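Local atomic coordinates of flavin prenyltransferase PAD1, mitochondrial (Aspergillus niger, PDB entry 6QLG), a protein that probably transfers a dimethylallyl group from dimethylallyl phosphate to reduced FMN, making the prenylated flavin cofactor used by ferulic acid decarboxylase. Residues B[58-63]-B[95-100]; B[180-185]-B[209-214]. All coordinates share one frame; numbering follows the deposited sequence.

Overall arrangement
Both contacts lie against the same parallel sheet, near its two outermost strands within the chain: interaction 1 beside strand 99-100 and interaction 2 at strand 182-183, with centres about 17 Å apart. They meet where helix 53-65 packs beside the end of helix 197-210, Leu63 CD2 lying 3.7 Å from Leu214 CD1. Interaction 1 is partly buried and lies away from the flavin site; a water accompanies its leucine, isoleucine and alanine contacts. Interaction 2 is smaller but buried, wholly apolar across its interface, close to bound dimethylallyl diphosphate, and packed against neighbouring subunits. Neither contact has a direct hydrogen bond between its segments.

Interaction 1: residues B[58-63]-B[95-100]; sequences KVLIAL and ALADYV
Leu60 and Ile61 belong to helix 53-65, the crossover helix of the beta-alpha-beta unit joining strands 42-47 and 69-74 in this parallel flavoprotein sheet, and they pack on Leu96 and Ala97, in the link that leads from helix 90-95 into edge strand 99-100. The two backbones come nearest at Leu60 and Leu96, whose CA atoms are 6.2 Å apart; there Leu60 CB lies 4.1 Å from Leu96 CB. The outer part of Leu60 then passes on to the next residue: with CG anti to its own carbonyl carbon (chi1 -75°), it brings CD2 to 4.1 Å from Ala97 CB. Ile61 uses its longer branch, CG1, which sits at the fork of Leu96 and is 4.0 Å from both CD1 and CD2 of that leucine. Branched aliphatic side chains suit these places because they present several methyl and methylene surfaces without needing a polar partner. Alanine suits position 97 because its single methyl also rests on Thr70 and Leu72 of strand 69-74, so the linker lies close to the sheet. On the sheet side of the helix, Leu60 packs on Val45 of strand 42-47, while Ile61 touches Tyr88. Arg64, one helical turn after Leu60, makes a salt bridge to Asp98 and a hydrogen bond to Ala95 O. A water lies 2.7 Å from both Leu60 O and Leu96 O and is placed to donate to either, though it cannot serve every acceptor near it at once. Since no hydrogen bond runs directly between the segments, the apolar side chains set their spacing by shape, and directional polar links pass through the water or through neighbouring residues such as Arg64.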
# COMPACT_ATOMS: atom_id res chain seq x y z
N LYS B 58 24.23 26.61 -19.50
CA LYS B 58 24.18 26.17 -20.89
C LYS B 58 22.75 25.95 -21.36
O LYS B 58 22.47 26.05 -22.56
CB LYS B 58 25.01 24.90 -21.06
CG LYS B 58 26.50 25.13 -20.89
CD LYS B 58 27.31 24.16 -21.73
CE LYS B 58 28.57 24.82 -22.27
NZ LYS B 58 28.66 24.67 -23.75
N VAL B 59 21.82 25.65 -20.45
CA VAL B 59 20.42 25.56 -20.83
C VAL B 59 19.90 26.93 -21.25
O VAL B 59 19.19 27.06 -22.26
CB VAL B 59 19.58 24.95 -19.69
CG1 VAL B 59 18.11 25.27 -19.88
CG2 VAL B 59 19.79 23.44 -19.62
N LEU B 60 20.24 27.97 -20.49
CA LEU B 60 19.81 29.32 -20.84
C LEU B 60 20.37 29.74 -22.20
O LEU B 60 19.66 30.36 -23.00
CB LEU B 60 20.24 30.31 -19.76
CG LEU B 60 19.47 30.30 -18.44
CD1 LEU B 60 20.20 31.11 -17.38
CD2 LEU B 60 18.06 30.83 -18.65
N ILE B 61 21.63 29.41 -22.47
CA ILE B 61 22.23 29.76 -23.75
C ILE B 61 21.56 29.00 -24.89
O ILE B 61 21.28 29.57 -25.95
CB ILE B 61 23.75 29.49 -23.71
CG1 ILE B 61 24.43 30.44 -22.72
CG2 ILE B 61 24.37 29.63 -25.10
CD1 ILE B 61 25.85 30.04 -22.38
N ALA B 62 21.28 27.71 -24.68
CA ALA B 62 20.68 26.90 -25.74
C ALA B 62 19.25 27.35 -26.03
O ALA B 62 18.83 27.35 -27.20
CB ALA B 62 20.71 25.42 -25.34
N LEU B 63 18.49 27.72 -25.00
CA LEU B 63 17.12 28.15 -25.22
C LEU B 63 17.07 29.51 -25.91
O LEU B 63 16.19 29.76 -26.74
CB LEU B 63 16.36 28.20 -23.89
CG LEU B 63 15.99 26.86 -23.24
CD1 LEU B 63 15.40 27.09 -21.86
CD2 LEU B 63 15.02 26.09 -24.12
N ALA B 95 21.87 38.02 -17.31
CA ALA B 95 21.86 38.61 -18.64
C ALA B 95 21.57 37.59 -19.73
O ALA B 95 21.17 37.98 -20.84
CB ALA B 95 23.19 39.31 -18.92
N LEU B 96 21.74 36.30 -19.45
CA LEU B 96 21.43 35.26 -20.42
C LEU B 96 19.93 35.01 -20.55
O LEU B 96 19.52 34.33 -21.50
CB LEU B 96 22.11 33.94 -20.03
CG LEU B 96 23.63 33.91 -19.92
CD1 LEU B 96 24.09 32.56 -19.37
CD2 LEU B 96 24.28 34.20 -21.26
N ALA B 97 19.12 35.54 -19.65
CA ALA B 97 17.69 35.28 -19.63
C ALA B 97 16.91 36.51 -20.09
O ALA B 97 17.37 37.65 -19.94
CB ALA B 97 17.21 34.87 -18.24
N ASP B 98 15.73 36.27 -20.65
CA ASP B 98 14.86 37.37 -21.04
C ASP B 98 14.25 38.05 -19.82
O ASP B 98 14.10 39.28 -19.79
CB ASP B 98 13.77 36.87 -21.98
CG ASP B 98 14.33 36.29 -23.26
OD1 ASP B 98 15.09 37.00 -23.95
OD2 ASP B 98 14.03 35.12 -23.57
N TYR B 99 13.90 37.27 -18.80
CA TYR B 99 13.29 37.79 -17.59
C TYR B 99 13.85 37.06 -16.38
O TYR B 99 14.16 35.87 -16.45
CB TYR B 99 11.76 37.66 -17.62
CG TYR B 99 11.12 38.44 -18.75
CD1 TYR B 99 10.78 37.81 -19.94
CD2 TYR B 99 10.88 39.80 -18.63
CE1 TYR B 99 10.20 38.52 -20.98
CE2 TYR B 99 10.30 40.52 -19.66
CZ TYR B 99 9.96 39.88 -20.83
OH TYR B 99 9.39 40.59 -21.86
N VAL B 100 14.00 37.80 -15.28
CA VAL B 100 14.53 37.26 -14.03
C VAL B 100 13.57 37.65 -12.91
O VAL B 100 13.15 38.81 -12.82
CB VAL B 100 15.95 37.79 -13.73
CG1 VAL B 100 16.49 37.16 -12.45
CG2 VAL B 100 16.88 37.52 -14.90
O HOH W 1 17.92 32.26 -22.24

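Interaction 2: residues B[180-185]-B[209-214]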
# COMPACT_ATOMS: atom_id res chain seq x y z
N GLY B 180 3.67 13.75 -12.12
CA GLY B 180 3.83 14.34 -13.44
C GLY B 180 5.21 14.87 -13.76
O GLY B 180 5.45 15.25 -14.92
N ALA B 181 6.15 14.92 -12.81
CA ALA B 181 7.46 15.47 -13.11
C ALA B 181 8.34 14.43 -13.79
O ALA B 181 8.07 13.22 -13.76
CB ALA B 181 8.14 15.97 -11.83
N VAL B 182 9.42 14.91 -14.41
CA VAL B 182 10.40 14.06 -15.08
C VAL B 182 11.73 14.21 -14.36
O VAL B 182 12.26 15.33 -14.26
CB VAL B 182 10.54 14.42 -16.57
CG1 VAL B 182 11.62 13.56 -17.22
CG2 VAL B 182 9.21 14.25 -17.29
N ILE B 183 12.26 13.11 -13.86
CA ILE B 183 13.56 13.09 -13.19
C ILE B 183 14.64 12.86 -14.24
O ILE B 183 14.62 11.85 -14.95
CB ILE B 183 13.61 12.01 -12.10
CG1 ILE B 183 12.49 12.22 -11.07
CG2 ILE B 183 14.98 12.01 -11.41
CD1 ILE B 183 12.56 13.55 -10.35
N PHE B 184 15.58 13.80 -14.35
CA PHE B 184 16.67 13.75 -15.33
C PHE B 184 17.99 13.84 -14.58
O PHE B 184 18.56 14.93 -14.45
CB PHE B 184 16.54 14.87 -16.36
CG PHE B 184 17.44 14.70 -17.57
CD1 PHE B 184 18.81 14.90 -17.47
CD2 PHE B 184 16.91 14.37 -18.81
CE1 PHE B 184 19.63 14.75 -18.58
CE2 PHE B 184 17.72 14.23 -19.92
CZ PHE B 184 19.09 14.41 -19.80
N PRO B 185 18.52 12.73 -14.08
CA PRO B 185 19.87 12.75 -13.50
C PRO B 185 20.90 13.06 -14.57
O PRO B 185 20.89 12.44 -15.64
CB PRO B 185 20.04 11.34 -12.93
CG PRO B 185 19.04 10.50 -13.64
CD PRO B 185 17.90 11.39 -14.03
N LEU B 209 16.42 19.20 -23.32
CA LEU B 209 15.48 20.01 -24.09
C LEU B 209 14.67 19.17 -25.07
O LEU B 209 13.65 19.65 -25.58
CB LEU B 209 16.24 21.11 -24.83
CG LEU B 209 17.03 22.05 -23.92
CD1 LEU B 209 17.63 23.21 -24.71
CD2 LEU B 209 16.16 22.57 -22.78
N ASP B 210 15.09 17.93 -25.34
CA ASP B 210 14.24 17.00 -26.08
C ASP B 210 12.89 16.81 -25.39
O ASP B 210 11.87 16.62 -26.06
CB ASP B 210 14.93 15.65 -26.24
CG ASP B 210 15.99 15.65 -27.33
OD1 ASP B 210 15.96 16.55 -28.19
OD2 ASP B 210 16.84 14.74 -27.33
N LEU B 211 12.87 16.85 -24.06
CA LEU B 211 11.64 16.67 -23.31
C LEU B 211 10.66 17.82 -23.49
O LEU B 211 9.48 17.67 -23.14
CB LEU B 211 11.96 16.46 -21.83
CG LEU B 211 12.73 15.17 -21.56
CD1 LEU B 211 13.44 15.22 -20.22
CD2 LEU B 211 11.79 13.97 -21.63
N PHE B 212 11.12 18.96 -24.01
CA PHE B 212 10.24 20.05 -24.40
C PHE B 212 10.04 20.11 -25.91
O PHE B 212 9.60 21.14 -26.43
CB PHE B 212 10.79 21.39 -23.90
CG PHE B 212 10.95 21.45 -22.40
CD1 PHE B 212 9.89 21.81 -21.59
CD2 PHE B 212 12.17 21.14 -21.81
CE1 PHE B 212 10.04 21.87 -20.22
CE2 PHE B 212 12.32 21.20 -20.44
CZ PHE B 212 11.25 21.56 -19.64
N ASP B 213 10.37 19.02 -26.61
CA ASP B 213 10.30 18.95 -28.07
C ASP B 213 11.11 20.07 -28.72
O ASP B 213 10.63 20.81 -29.58
CB ASP B 213 8.84 18.96 -28.55
CG ASP B 213 8.02 17.85 -27.93
OD1 ASP B 213 8.48 16.69 -27.95
OD2 ASP B 213 6.92 18.14 -27.41
N LEU B 214 12.36 20.19 -28.28
CA LEU B 214 13.30 21.17 -28.79
C LEU B 214 14.58 20.46 -29.22
O LEU B 214 15.08 19.58 -28.51
CB LEU B 214 13.63 22.24 -27.75
CG LEU B 214 12.51 23.23 -27.40
CD1 LEU B 214 12.82 23.95 -26.11
CD2 LEU B 214 12.29 24.21 -28.54
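The backbones of strand 182-183 and the turn ending helix 197-210 keep well apart, with Val182 CA and Leu211 CA, the nearest pair, separated by 8.7 Å, so side chains alone bridge the interval. Leu211 does so with one methyl: its CD1 lies 3.9 Å from Val182 CG1 and 3.8 Å from Phe184 CD2. Val182 and Phe184 are two residues apart on an extended chain and therefore face the same way, whereas Ile183 between them turns to helix 167-178. Just past the strand, Phe184 holds its ring out from the backbone with CG anti to the backbone N (chi1 -168°), which lets CD2 meet the leucine methyl. A beta-branched valine fits a strand, the flat phenylalanine supplies a broad apolar surface, and leucine is long enough to span the gap. These residues join the sixth strand of the parallel sheet to the helix end lying over it, and the turn that presents Leu211 is a Schellman motif. In it Leu214 N bonds to Leu209 O at 3.0 Å and Asp213 N to Asp210 O at 2.9 Å. Phe212 N also donates to Leu209 O, from the opposite face of the carbonyl plane to Leu214 N. Asp213 takes the positive phi (55°) required just past the helix, which aspartate tolerates better than most residues. Gly180 ends helix 167-178 by the same motif, at backbone angles that favour glycine. Beyond the contact, Leu211 packs on Glu152 of a third subunit and Phe184 on Thr163 of a second subunit. Measured between nearest atoms, the side chain of Phe184 is about 6 Å from a bound dimethylallyl diphosphate and about 4 Å from that of Arg207, a residue of the dimethylallyl diphosphate pocket.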